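Local coordinates for replicative DNA helicase (Mycobacterium smegmatis, PDB 6OWN), which carries an intein that excises itself by protein splicing and joins the flanking helicase segments, a process reversibly inhibited by zinc, at residues 1-6 and 112-117; 35-40 and 118-123; 44-49 and 60-65. All coordinates share one frame; numbering follows the deposited sequence.

Interaction 1. Residues 1-6 and 112-117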
ATOM      1  N   ALA A   1       2.059   8.394  -1.956  1.00 25.69           N
ATOM      2  CA  ALA A   1       0.971   7.504  -2.348  1.00 24.40           C
ATOM      3  C   ALA A   1       0.116   6.904  -1.210  1.00 18.69           C
ATOM      4  O   ALA A   1      -1.073   6.710  -1.441  1.00 14.96           O
ATOM      5  CB  ALA A   1       1.503   6.410  -3.193  1.00 16.88           C
ATOM      6  N   LEU A   2       0.662   6.600  -0.016  1.00 16.19           N
ATOM      7  CA  LEU A   2      -0.169   6.147   1.102  1.00 13.87           C
ATOM      8  C   LEU A   2      -0.157   7.171   2.237  1.00 19.55           C
ATOM      9  O   LEU A   2       0.816   7.909   2.424  1.00 14.37           O
ATOM     10  CB  LEU A   2       0.286   4.779   1.657  1.00 21.79           C
ATOM     11  CG  LEU A   2       0.265   3.529   0.753  1.00 21.13           C
ATOM     12  CD1 LEU A   2       0.675   2.263   1.501  1.00 15.74           C
ATOM     13  CD2 LEU A   2      -1.093   3.328   0.109  1.00 14.88           C
ATOM     14  N   ALA A   3      -1.256   7.219   2.994  1.00 16.53           N
ATOM     15  CA  ALA A   3      -1.316   8.136   4.126  1.00 17.47           C
ATOM     16  C   ALA A   3      -0.210   7.821   5.124  1.00 18.75           C
ATOM     17  O   ALA A   3       0.191   6.667   5.294  1.00 15.20           O
ATOM     18  CB  ALA A   3      -2.677   8.061   4.818  1.00 21.81           C
ATOM     19  N   LEU A   4       0.272   8.869   5.806  1.00 20.22           N
ATOM     20  CA  LEU A   4       1.452   8.739   6.664  1.00 20.06           C
ATOM     21  C   LEU A   4       1.206   7.843   7.870  1.00 21.50           C
ATOM     22  O   LEU A   4       2.150   7.249   8.396  1.00 21.72           O
ATOM     23  CB  LEU A   4       1.911  10.115   7.148  1.00 22.16           C
ATOM     24  CG  LEU A   4       2.302  11.112   6.059  1.00 21.83           C
ATOM     25  CD1 LEU A   4       3.083  12.254   6.686  1.00 20.92           C
ATOM     26  CD2 LEU A   4       3.110  10.419   4.963  1.00 18.64           C
ATOM     27  N   ASP A   5      -0.026   7.752   8.347  1.00 16.66           N
ATOM     28  CA  ASP A   5      -0.301   6.913   9.499  1.00 17.07           C
ATOM     29  C   ASP A   5      -0.624   5.476   9.106  1.00 20.18           C
ATOM     30  O   ASP A   5      -1.012   4.682   9.969  1.00 20.78           O
ATOM     31  CB  ASP A   5      -1.426   7.521  10.357  1.00 19.83           C
ATOM     32  CG  ASP A   5      -2.709   7.768   9.587  1.00 31.01           C
ATOM     33  OD1 ASP A   5      -2.716   7.681   8.343  1.00 28.67           O
ATOM     34  OD2 ASP A   5      -3.732   8.060  10.242  1.00 36.02           O
ATOM     35  N   THR A   6      -0.436   5.112   7.837  1.00 16.61           N
ATOM     36  CA  THR A   6      -0.616   3.723   7.434  1.00 15.81           C
ATOM     37  C   THR A   6       0.453   2.859   8.096  1.00 17.30           C
ATOM     38  O   THR A   6       1.651   3.098   7.877  1.00 16.52           O
ATOM     39  CB  THR A   6      -0.529   3.566   5.920  1.00 14.28           C
ATOM     40  OG1 THR A   6      -1.512   4.392   5.281  1.00 18.55           O
ATOM     41  CG2 THR A   6      -0.774   2.099   5.534  1.00 16.69           C
ATOM     42  N   PRO A 112     -11.195  13.464   2.057  1.00 21.87           N
ATOM     43  CA  PRO A 112     -10.407  14.703   2.001  1.00 18.23           C
ATOM     44  C   PRO A 112      -8.910  14.426   2.017  1.00 23.45           C
ATOM     45  O   PRO A 112      -8.428  13.527   2.713  1.00 22.87           O
ATOM     46  CB  PRO A 112     -10.852  15.461   3.257  1.00 23.36           C
ATOM     47  CG  PRO A 112     -12.233  14.968   3.513  1.00 18.36           C
ATOM     48  CD  PRO A 112     -12.224  13.519   3.114  1.00 22.25           C
ATOM     49  N   SER A 113      -8.179  15.230   1.241  1.00 23.51           N
ATOM     50  CA  SER A 113      -6.741  15.056   1.060  1.00 20.55           C
ATOM     51  C   SER A 113      -6.004  15.040   2.394  1.00 20.38           C
ATOM     52  O   SER A 113      -6.274  15.847   3.284  1.00 22.77           O
ATOM     53  CB  SER A 113      -6.190  16.184   0.187  1.00 23.14           C
ATOM     54  OG  SER A 113      -4.812  15.996  -0.079  1.00 25.81           O
ATOM     55  N   VAL A 114      -5.081  14.094   2.532  1.00 20.86           N
ATOM     56  CA  VAL A 114      -4.137  14.073   3.649  1.00 20.69           C
ATOM     57  C   VAL A 114      -2.737  13.946   3.076  1.00 19.66           C
ATOM     58  O   VAL A 114      -2.562  13.618   1.891  1.00 22.20           O
ATOM     59  CB  VAL A 114      -4.440  12.921   4.636  1.00 23.04           C
ATOM     60  CG1 VAL A 114      -5.822  13.093   5.265  1.00 25.33           C
ATOM     61  CG2 VAL A 114      -4.305  11.572   3.939  1.00 21.59           C
ATOM     62  N   PRO A 115      -1.709  14.207   3.885  1.00 21.74           N
ATOM     63  CA  PRO A 115      -0.336  13.960   3.427  1.00 20.82           C
ATOM     64  C   PRO A 115      -0.119  12.485   3.097  1.00 18.94           C
ATOM     65  O   PRO A 115      -0.568  11.592   3.817  1.00 18.84           O
ATOM     66  CB  PRO A 115       0.520  14.404   4.619  1.00 21.11           C
ATOM     67  CG  PRO A 115      -0.333  15.385   5.366  1.00 21.14           C
ATOM     68  CD  PRO A 115      -1.740  14.882   5.200  1.00 21.93           C
ATOM     69  N   VAL A 116       0.569  12.236   1.985  1.00 17.47           N
ATOM     70  CA  VAL A 116       0.870  10.883   1.536  1.00 15.86           C
ATOM     71  C   VAL A 116       2.351  10.796   1.179  1.00 20.81           C
ATOM     72  O   VAL A 116       3.059  11.803   1.090  1.00 18.81           O
ATOM     73  CB  VAL A 116       0.001  10.461   0.335  1.00 13.57           C
ATOM     74  CG1 VAL A 116      -1.484  10.395   0.726  1.00 16.00           C
ATOM     75  CG2 VAL A 116       0.208  11.402  -0.829  1.00 17.56           C
ATOM     76  N   ARG A 117       2.810   9.564   0.964  1.00 18.92           N
ATOM     77  CA  ARG A 117       4.216   9.298   0.670  1.00 18.68           C
ATOM     78  C   ARG A 117       4.307   7.904   0.061  1.00 18.46           C
ATOM     79  O   ARG A 117       3.521   7.026   0.405  1.00 14.40           O
ATOM     80  CB  ARG A 117       5.086   9.405   1.940  1.00 16.60           C
ATOM     81  CG  ARG A 117       6.568   9.015   1.754  1.00 24.17           C
ATOM     82  CD  ARG A 117       7.476   9.651   2.826  1.00 21.75           C
ATOM     83  NE  ARG A 117       8.860   9.185   2.716  1.00 22.55           N
ATOM     84  CZ  ARG A 117       9.436   8.354   3.579  1.00 25.92           C
ATOM     85  NH1 ARG A 117       8.748   7.904   4.620  1.00 23.38           N
ATOM     86  NH2 ARG A 117      10.692   7.965   3.408  1.00 24.86           N
TER
HETATM   87  O   HOH W   1      -1.243  11.444   6.432  1.00 22.08           O

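Interaction 2. Residues 35-40 and 118-123. With ZN (zinc ion), chain E.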
ATOM      1  N   ARG A  35      14.096  -4.544   0.909  1.00 18.60           N
ATOM      2  CA  ARG A  35      14.728  -3.266   1.232  1.00 16.63           C
ATOM      3  C   ARG A  35      14.026  -2.101   0.540  1.00 21.13           C
ATOM      4  O   ARG A  35      13.609  -2.204  -0.616  1.00 16.36           O
ATOM      5  CB  ARG A  35      16.209  -3.287   0.835  1.00 17.91           C
ATOM      6  CG  ARG A  35      16.987  -1.999   1.166  1.00 20.00           C
ATOM      7  CD  ARG A  35      18.444  -2.073   0.705  1.00 20.44           C
ATOM      8  NE  ARG A  35      18.534  -2.401  -0.717  1.00 20.94           N
ATOM      9  CZ  ARG A  35      19.610  -2.226  -1.475  1.00 23.49           C
ATOM     10  NH1 ARG A  35      20.727  -1.722  -0.960  1.00 19.47           N
ATOM     11  NH2 ARG A  35      19.564  -2.556  -2.763  1.00 23.97           N
ATOM     12  N   VAL A  36      13.902  -0.988   1.261  1.00 14.60           N
ATOM     13  CA  VAL A  36      13.421   0.263   0.690  1.00 13.47           C
ATOM     14  C   VAL A  36      14.624   0.959   0.068  1.00 18.98           C
ATOM     15  O   VAL A  36      15.601   1.247   0.766  1.00 19.78           O
ATOM     16  CB  VAL A  36      12.763   1.151   1.762  1.00 17.71           C
ATOM     17  CG1 VAL A  36      12.348   2.492   1.181  1.00 14.78           C
ATOM     18  CG2 VAL A  36      11.554   0.447   2.401  1.00 17.23           C
ATOM     19  N   VAL A  37      14.560   1.218  -1.240  1.00 13.50           N
ATOM     20  CA  VAL A  37      15.689   1.769  -1.987  1.00 17.79           C
ATOM     21  C   VAL A  37      15.436   3.181  -2.500  1.00 21.63           C
ATOM     22  O   VAL A  37      16.341   3.764  -3.120  1.00 23.37           O
ATOM     23  CB  VAL A  37      16.081   0.862  -3.169  1.00 16.53           C
ATOM     24  CG1 VAL A  37      16.612  -0.497  -2.668  1.00 18.78           C
ATOM     25  CG2 VAL A  37      14.895   0.686  -4.106  1.00 18.38           C
ATOM     26  N   ALA A  38      14.248   3.742  -2.280  1.00 20.93           N
ATOM     27  CA  ALA A  38      13.887   5.064  -2.782  1.00 21.35           C
ATOM     28  C   ALA A  38      12.556   5.463  -2.164  1.00 23.91           C
ATOM     29  O   ALA A  38      11.749   4.606  -1.793  1.00 21.20           O
ATOM     30  CB  ALA A  38      13.792   5.087  -4.312  1.00 20.94           C
ATOM     31  N   ASP A  39      12.325   6.773  -2.071  1.00 21.73           N
ATOM     32  CA  ASP A  39      11.072   7.264  -1.515  1.00 22.46           C
ATOM     33  C   ASP A  39      10.679   8.577  -2.186  1.00 23.63           C
ATOM     34  O   ASP A  39      11.384   9.102  -3.051  1.00 27.22           O
ATOM     35  CB  ASP A  39      11.172   7.431   0.007  1.00 20.62           C
ATOM     36  CG  ASP A  39      12.058   8.602   0.422  1.00 27.88           C
ATOM     37  OD1 ASP A  39      12.670   9.271  -0.446  1.00 29.23           O
ATOM     38  OD2 ASP A  39      12.168   8.845   1.638  1.00 28.86           O
ATOM     39  N   THR A  40       9.540   9.103  -1.765  1.00 23.43           N
ATOM     40  CA  THR A  40       9.117  10.459  -2.064  1.00 25.14           C
ATOM     41  C   THR A  40       9.189  11.299  -0.797  1.00 24.92           C
ATOM     42  O   THR A  40       9.295  10.780   0.320  1.00 21.07           O
ATOM     43  CB  THR A  40       7.688  10.479  -2.618  1.00 27.87           C
ATOM     44  OG1 THR A  40       6.764  10.258  -1.545  1.00 24.08           O
ATOM     45  CG2 THR A  40       7.504   9.391  -3.655  1.00 27.38           C
ATOM     46  N   CYS A 118       5.246   7.719  -0.869  1.00 19.24           N
ATOM     47  CA  CYS A 118       5.459   6.424  -1.500  1.00 22.75           C
ATOM     48  C   CYS A 118       6.881   5.963  -1.210  1.00 26.60           C
ATOM     49  O   CYS A 118       7.753   6.762  -0.860  1.00 24.74           O
ATOM     50  CB  CYS A 118       5.218   6.483  -3.024  1.00 28.91           C
ATOM     51  SG  CYS A 118       4.499   4.957  -3.797  1.00 52.24           S
ATOM     52  N   VAL A 119       7.100   4.651  -1.334  1.00 20.66           N
ATOM     53  CA  VAL A 119       8.428   4.051  -1.242  1.00 22.74           C
ATOM     54  C   VAL A 119       8.547   3.002  -2.336  1.00 26.75           C
ATOM     55  O   VAL A 119       7.550   2.475  -2.836  1.00 27.50           O
ATOM     56  CB  VAL A 119       8.717   3.390   0.125  1.00 19.34           C
ATOM     57  CG1 VAL A 119       8.684   4.411   1.253  1.00 20.80           C
ATOM     58  CG2 VAL A 119       7.749   2.252   0.371  1.00 27.20           C
ATOM     59  N   GLU A 120       9.788   2.699  -2.699  1.00 19.42           N
ATOM     60  CA  GLU A 120      10.110   1.653  -3.662  1.00 22.07           C
ATOM     61  C   GLU A 120      10.966   0.597  -2.978  1.00 20.62           C
ATOM     62  O   GLU A 120      11.860   0.929  -2.189  1.00 17.68           O
ATOM     63  CB  GLU A 120      10.845   2.228  -4.884  1.00 29.82           C
ATOM     64  CG  GLU A 120      11.109   1.215  -5.998  1.00 36.80           C
ATOM     65  CD  GLU A 120      11.988   1.764  -7.116  1.00 54.30           C
ATOM     66  OE1 GLU A 120      12.367   2.956  -7.066  1.00 47.01           O
ATOM     67  OE2 GLU A 120      12.309   0.989  -8.044  1.00 69.59           O
ATOM     68  N   VAL A 121      10.669  -0.676  -3.258  1.00 18.62           N
ATOM     69  CA  VAL A 121      11.387  -1.803  -2.670  1.00 19.15           C
ATOM     70  C   VAL A 121      12.003  -2.629  -3.803  1.00 20.08           C
ATOM     71  O   VAL A 121      11.638  -2.486  -4.968  1.00 21.34           O
ATOM     72  CB  VAL A 121      10.482  -2.677  -1.771  1.00 17.85           C
ATOM     73  CG1 VAL A 121       9.966  -1.873  -0.574  1.00 18.45           C
ATOM     74  CG2 VAL A 121       9.333  -3.249  -2.565  1.00 17.55           C
ATOM     75  N   ASP A 122      12.953  -3.506  -3.451  1.00 21.47           N
ATOM     76  CA  ASP A 122      13.761  -4.159  -4.479  1.00 20.36           C
ATOM     77  C   ASP A 122      13.476  -5.658  -4.674  1.00 21.35           C
ATOM     78  O   ASP A 122      14.326  -6.366  -5.222  1.00 23.76           O
ATOM     79  CB  ASP A 122      15.252  -3.927  -4.210  1.00 18.25           C
ATOM     80  CG  ASP A 122      15.714  -4.431  -2.847  1.00 20.63           C
ATOM     81  OD1 ASP A 122      14.927  -5.078  -2.124  1.00 21.14           O
ATOM     82  OD2 ASP A 122      16.890  -4.162  -2.498  1.00 23.41           O
ATOM     83  N   ASN A 123      12.281  -6.163  -4.300  1.00 24.95           N
ATOM     84  CA  ASN A 123      12.042  -7.535  -4.736  1.00 16.14           C
ATOM     85  C   ASN A 123      11.485  -7.540  -6.157  1.00 21.63           C
ATOM     86  O   ASN A 123      10.959  -6.527  -6.627  1.00 23.36           O
ATOM     87  CB  ASN A 123      11.097  -8.246  -3.771  1.00 18.81           C
ATOM     88  CG  ASN A 123       9.748  -7.571  -3.663  1.00 24.10           C
ATOM     89  OD1 ASN A 123       8.885  -7.741  -4.521  1.00 25.67           O
ATOM     90  ND2 ASN A 123       9.548  -6.820  -2.584  1.00 22.40           N
TER
HETATM   91 ZN    ZN E 202       4.750   3.199  -2.317  1.00 69.56          ZN

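Interaction 3. Residues 44-49 and 60-65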
ATOM      1  N   LEU A  44       1.500  16.872  -0.468  1.00 23.58           N
ATOM      2  CA  LEU A  44       0.251  17.480  -0.016  1.00 21.99           C
ATOM      3  C   LEU A  44      -0.697  17.736  -1.185  1.00 22.23           C
ATOM      4  O   LEU A  44      -0.282  17.881  -2.335  1.00 26.18           O
ATOM      5  CB  LEU A  44       0.517  18.807   0.706  1.00 30.36           C
ATOM      6  CG  LEU A  44       1.552  18.827   1.832  1.00 30.68           C
ATOM      7  CD1 LEU A  44       1.836  20.266   2.282  1.00 23.97           C
ATOM      8  CD2 LEU A  44       1.069  17.975   2.998  1.00 30.09           C
ATOM      9  N   GLY A  45      -1.987  17.814  -0.868  1.00 24.78           N
ATOM     10  CA  GLY A  45      -2.986  18.186  -1.851  1.00 26.25           C
ATOM     11  C   GLY A  45      -3.351  17.137  -2.875  1.00 24.83           C
ATOM     12  O   GLY A  45      -4.130  17.434  -3.786  1.00 27.04           O
ATOM     13  N   ARG A  46      -2.822  15.923  -2.770  1.00 19.89           N
ATOM     14  CA  ARG A  46      -3.191  14.888  -3.724  1.00 23.66           C
ATOM     15  C   ARG A  46      -4.616  14.393  -3.452  1.00 23.25           C
ATOM     16  O   ARG A  46      -5.080  14.413  -2.310  1.00 21.76           O
ATOM     17  CB  ARG A  46      -2.204  13.724  -3.651  1.00 27.69           C
ATOM     18  CG  ARG A  46      -0.742  14.164  -3.746  1.00 28.59           C
ATOM     19  CD  ARG A  46      -0.277  14.193  -5.188  1.00 34.09           C
ATOM     20  NE  ARG A  46       0.275  12.899  -5.583  1.00 40.54           N
ATOM     21  CZ  ARG A  46       0.514  12.535  -6.839  1.00 48.10           C
ATOM     22  NH1 ARG A  46       0.246  13.369  -7.837  1.00 41.30           N
ATOM     23  NH2 ARG A  46       1.015  11.333  -7.096  1.00 44.41           N
ATOM     24  N   PRO A  47      -5.335  13.949  -4.486  1.00 20.88           N
ATOM     25  CA  PRO A  47      -6.686  13.412  -4.262  1.00 21.76           C
ATOM     26  C   PRO A  47      -6.603  12.064  -3.559  1.00 21.74           C
ATOM     27  O   PRO A  47      -5.919  11.151  -4.023  1.00 20.11           O
ATOM     28  CB  PRO A  47      -7.263  13.273  -5.679  1.00 22.83           C
ATOM     29  CG  PRO A  47      -6.159  13.642  -6.632  1.00 25.55           C
ATOM     30  CD  PRO A  47      -4.883  13.733  -5.869  1.00 25.29           C
ATOM     31  N   CYS A  48      -7.302  11.938  -2.437  1.00 22.18           N
ATOM     32  CA  CYS A  48      -7.149  10.761  -1.604  1.00 19.71           C
ATOM     33  C   CYS A  48      -8.409   9.908  -1.625  1.00 20.93           C
ATOM     34  O   CYS A  48      -9.504  10.366  -1.965  1.00 17.17           O
ATOM     35  CB  CYS A  48      -6.769  11.142  -0.168  1.00 13.97           C
ATOM     36  SG  CYS A  48      -5.030  11.748  -0.060  1.00 20.36           S
ATOM     37  N   TYR A  49      -8.213   8.644  -1.262  1.00 18.02           N
ATOM     38  CA  TYR A  49      -9.241   7.615  -1.259  1.00 15.84           C
ATOM     39  C   TYR A  49      -9.069   6.756  -0.011  1.00 15.04           C
ATOM     40  O   TYR A  49      -7.956   6.591   0.488  1.00 15.48           O
ATOM     41  CB  TYR A  49      -9.151   6.690  -2.490  1.00 18.01           C
ATOM     42  CG  TYR A  49      -9.490   7.330  -3.811  1.00 20.36           C
ATOM     43  CD1 TYR A  49      -8.604   8.199  -4.434  1.00 21.09           C
ATOM     44  CD2 TYR A  49     -10.687   7.041  -4.452  1.00 23.27           C
ATOM     45  CE1 TYR A  49      -8.924   8.796  -5.646  1.00 18.30           C
ATOM     46  CE2 TYR A  49     -11.009   7.623  -5.668  1.00 19.65           C
ATOM     47  CZ  TYR A  49     -10.131   8.496  -6.257  1.00 15.42           C
ATOM     48  OH  TYR A  49     -10.452   9.069  -7.469  1.00 19.02           O
ATOM     49  N   VAL A  60      -5.754   4.375   3.398  1.00 12.25           N
ATOM     50  CA  VAL A  60      -5.900   5.622   2.651  1.00 14.66           C
ATOM     51  C   VAL A  60      -4.748   5.735   1.661  1.00 16.81           C
ATOM     52  O   VAL A  60      -3.576   5.610   2.037  1.00 15.63           O
ATOM     53  CB  VAL A  60      -5.938   6.836   3.596  1.00 17.80           C
ATOM     54  CG1 VAL A  60      -5.947   8.119   2.792  1.00 15.37           C
ATOM     55  CG2 VAL A  60      -7.155   6.766   4.511  1.00 19.99           C
ATOM     56  N   ALA A  61      -5.077   5.950   0.385  1.00 19.16           N
ATOM     57  CA  ALA A  61      -4.072   6.045  -0.670  1.00 16.08           C
ATOM     58  C   ALA A  61      -4.452   7.172  -1.620  1.00 19.06           C
ATOM     59  O   ALA A  61      -5.618   7.549  -1.705  1.00 18.26           O
ATOM     60  CB  ALA A  61      -3.939   4.743  -1.463  1.00 15.72           C
ATOM     61  N   ASP A  62      -3.464   7.708  -2.346  1.00 14.92           N
ATOM     62  CA  ASP A  62      -3.829   8.708  -3.341  1.00 18.26           C
ATOM     63  C   ASP A  62      -4.285   8.028  -4.631  1.00 20.72           C
ATOM     64  O   ASP A  62      -4.188   6.806  -4.787  1.00 17.64           O
ATOM     65  CB  ASP A  62      -2.680   9.699  -3.592  1.00 23.96           C
ATOM     66  CG  ASP A  62      -1.476   9.079  -4.295  1.00 27.49           C
ATOM     67  OD1 ASP A  62      -1.415   7.849  -4.442  1.00 29.03           O
ATOM     68  OD2 ASP A  62      -0.568   9.843  -4.693  1.00 31.59           O
ATOM     69  N   ALA A  63      -4.777   8.853  -5.564  1.00 18.94           N
ATOM     70  CA  ALA A  63      -5.441   8.350  -6.769  1.00 18.62           C
ATOM     71  C   ALA A  63      -4.541   7.433  -7.589  1.00 19.27           C
ATOM     72  O   ALA A  63      -5.014   6.447  -8.170  1.00 14.35           O
ATOM     73  CB  ALA A  63      -5.908   9.522  -7.634  1.00 20.32           C
ATOM     74  N   GLN A  64      -3.250   7.741  -7.646  1.00 21.15           N
ATOM     75  CA  GLN A  64      -2.300   7.073  -8.527  1.00 28.34           C
ATOM     76  C   GLN A  64      -1.502   5.968  -7.849  1.00 23.87           C
ATOM     77  O   GLN A  64      -0.612   5.395  -8.485  1.00 21.83           O
ATOM     78  CB  GLN A  64      -1.322   8.097  -9.126  1.00 25.66           C
ATOM     79  CG  GLN A  64      -1.963   9.120 -10.053  1.00 34.33           C
ATOM     80  CD  GLN A  64      -1.048  10.295 -10.326  1.00 48.63           C
ATOM     81  OE1 GLN A  64      -0.018  10.146 -10.982  1.00 54.87           O
ATOM     82  NE2 GLN A  64      -1.407  11.467  -9.805  1.00 44.10           N
ATOM     83  N   HIS A  65      -1.764   5.666  -6.578  1.00 22.38           N
ATOM     84  CA  HIS A  65      -1.130   4.501  -5.971  1.00 23.05           C
ATOM     85  C   HIS A  65      -1.548   3.233  -6.707  1.00 21.42           C
ATOM     86  O   HIS A  65      -2.694   3.103  -7.145  1.00 21.77           O
ATOM     87  CB  HIS A  65      -1.494   4.384  -4.493  1.00 21.27           C
ATOM     88  CG  HIS A  65      -0.731   3.315  -3.785  1.00 20.68           C
ATOM     89  ND1 HIS A  65       0.454   3.562  -3.131  1.00 20.51           N
ATOM     90  CD2 HIS A  65      -0.966   1.989  -3.652  1.00 20.82           C
ATOM     91  CE1 HIS A  65       0.915   2.436  -2.616  1.00 24.87           C
ATOM     92  NE2 HIS A  65       0.076   1.465  -2.925  1.00 23.53           N
TER

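Interaction 1. Residues 1-6 and 112-117
A classic beta bulge, in which Ala1 and Leu2 both face Arg117, ties the intein's short N-terminal strand to strand 116-121 in the all-beta splicing domain. Within the bulge, Leu2 N donates to Arg117 O at 2.9 Å, almost straight at 174°. The return bond from Arg117 N to Leu2 O, 3.0 Å, is more bent. One step on, Ala3 and Val116 form a non-hydrogen-bonded pair. A compact residue suits this place, for the small CB of Ala3 touches both Val114 CG2, at 4.0 Å, and Val60 of strand 58-62.

Leu4 adds an apolar patch. With its CG anti to the carbonyl carbon (chi1 -60°), the side chain forks over the partner segment: CD1 comes to 3.9 Å from Pro115 CB, while CD2 reaches Arg117 CB at 3.8 Å. Only the aliphatic root of Arg117 is used here, since its extended chain carries the guanidinium onward to a salt bridge with Asp39. A type I turn begins on Ala3, the last strand residue, and runs to Thr6, whose N and OG1 approach Ala3 O from the same face. At the turn's second position, the single N-H of Leu4 is divided between a long, weak contact to Pro115 O and a water, which in turn donates to Pro115 O at 2.7 Å.

Interaction 2. Residues 35-40 and 118-123
Arg35 and Asp122 cross at about a right angle at one end of this antiparallel strand pair, their guanidinium and carboxylate planes turned 38° apart. The arginine bends at chi3, bringing NE and NH2 onto the same oxygen, Asp122 OD2; NE, 3.0 Å away, approaches OD2 on its syn side but well out of the carboxylate plane. Asp122 OD1 takes Arg35 N from above that plane, so the aspartate holds both backbone and side chain of one residue.

Between the ends, Val36, Val119 and Val121 turn to one face of the sheet, where beta-branched residues pack well beside an extended backbone. CG1 of Val36 lies 3.9 Å from Val119 CB, and its other methyl, CG2, leans on Val121 CG1. Leu26 of the next strand extends this apolar layer. Backbone bonds such as Val37 N to Glu120 O, 2.9 Å, hold the strands together.

At the far end Thr40 offers both an acceptor and a methyl. Its OG1, set between the backbone N and the carbonyl carbon (chi1 75°), accepts from Cys118 N at 3.0 Å and 171°, while CG2 packs 3.8 Å from Cys118 CB. Cys118 SG binds zinc at 2.3 Å; Val119 and Tyr128 also belong to this site. Zinc on this sulfur, beside Ala1 at the N terminus, is consistent with reversible inhibition of splicing, probably by tying up the cysteine.

Interaction 3. Residues 44-49 and 60-65
The open end of the beta hairpin formed by strands 48-53 and 58-62, in the intein's splicing domain, is where Arg46 reaches Asp62. Followed outward, the arginine first sets its CB 4.1 Å from Asp62 CB. The chain then bends twice, at chi2 and chi3 (both -90°), which turns its end toward Asp62. NE and NH2 consequently share a single oxygen, Asp62 OD2, in a salt bridge whose two bonds are weak, the NH2 one 3.2 Å long. With both N-H...O angles at 124° and the guanidinium and carboxylate planes 63° apart, the pairing probably owes more to charge than to directed bonding. NH1 ends beside Gln64 NE2, where two donors merely lie near each other.

Just inside, Pro47 O receives a weak bond from Ala63 N at 3.0 Å, and the pairing continues into regular strand. Tyr49 N donates to Ala61 O at 2.9 Å, and Ala61 N returns a bond to Tyr49 O. The small side chain of Ala63 fits beside the tyrosine, its CB 3.7 Å from Tyr49 CE1. Val108 and Arg110 of strand 103-111 also touch this tyrosine, and a zinc ion other than the one on Cys118 lies about 3 Å from the Tyr49 side chain, nearest atoms being counted.

Asp62 to His65 form a type I turn at what is probably the block B motif of inteins, with His65 NE2 hydrogen-bonded to Thr137 near the C-terminal splice junction. Farther along the paired strands, Val60 packs against the backbone, its CG1 3.4 Å from Tyr49 O.

From the N terminus the chain lays down residues 1-6, whose partner 112-117 arrives more than a hundred residues later, so interaction 1 closes a loop of most of the domain. Interaction 2 begins inside that loop at 35-40 and ends beyond it at 118-123; the two therefore cross, sharing strand 116-121, an inner strand of one sheet. Interaction 3 is a local hairpin closure nested within both loops and belongs to a second sheet. A probable hydrogen bond from Asp62 N to Ala1 O, with Ser113 OG bonded to Arg46 O, joins that hairpin to interaction 1, which thus bridges the two sheets.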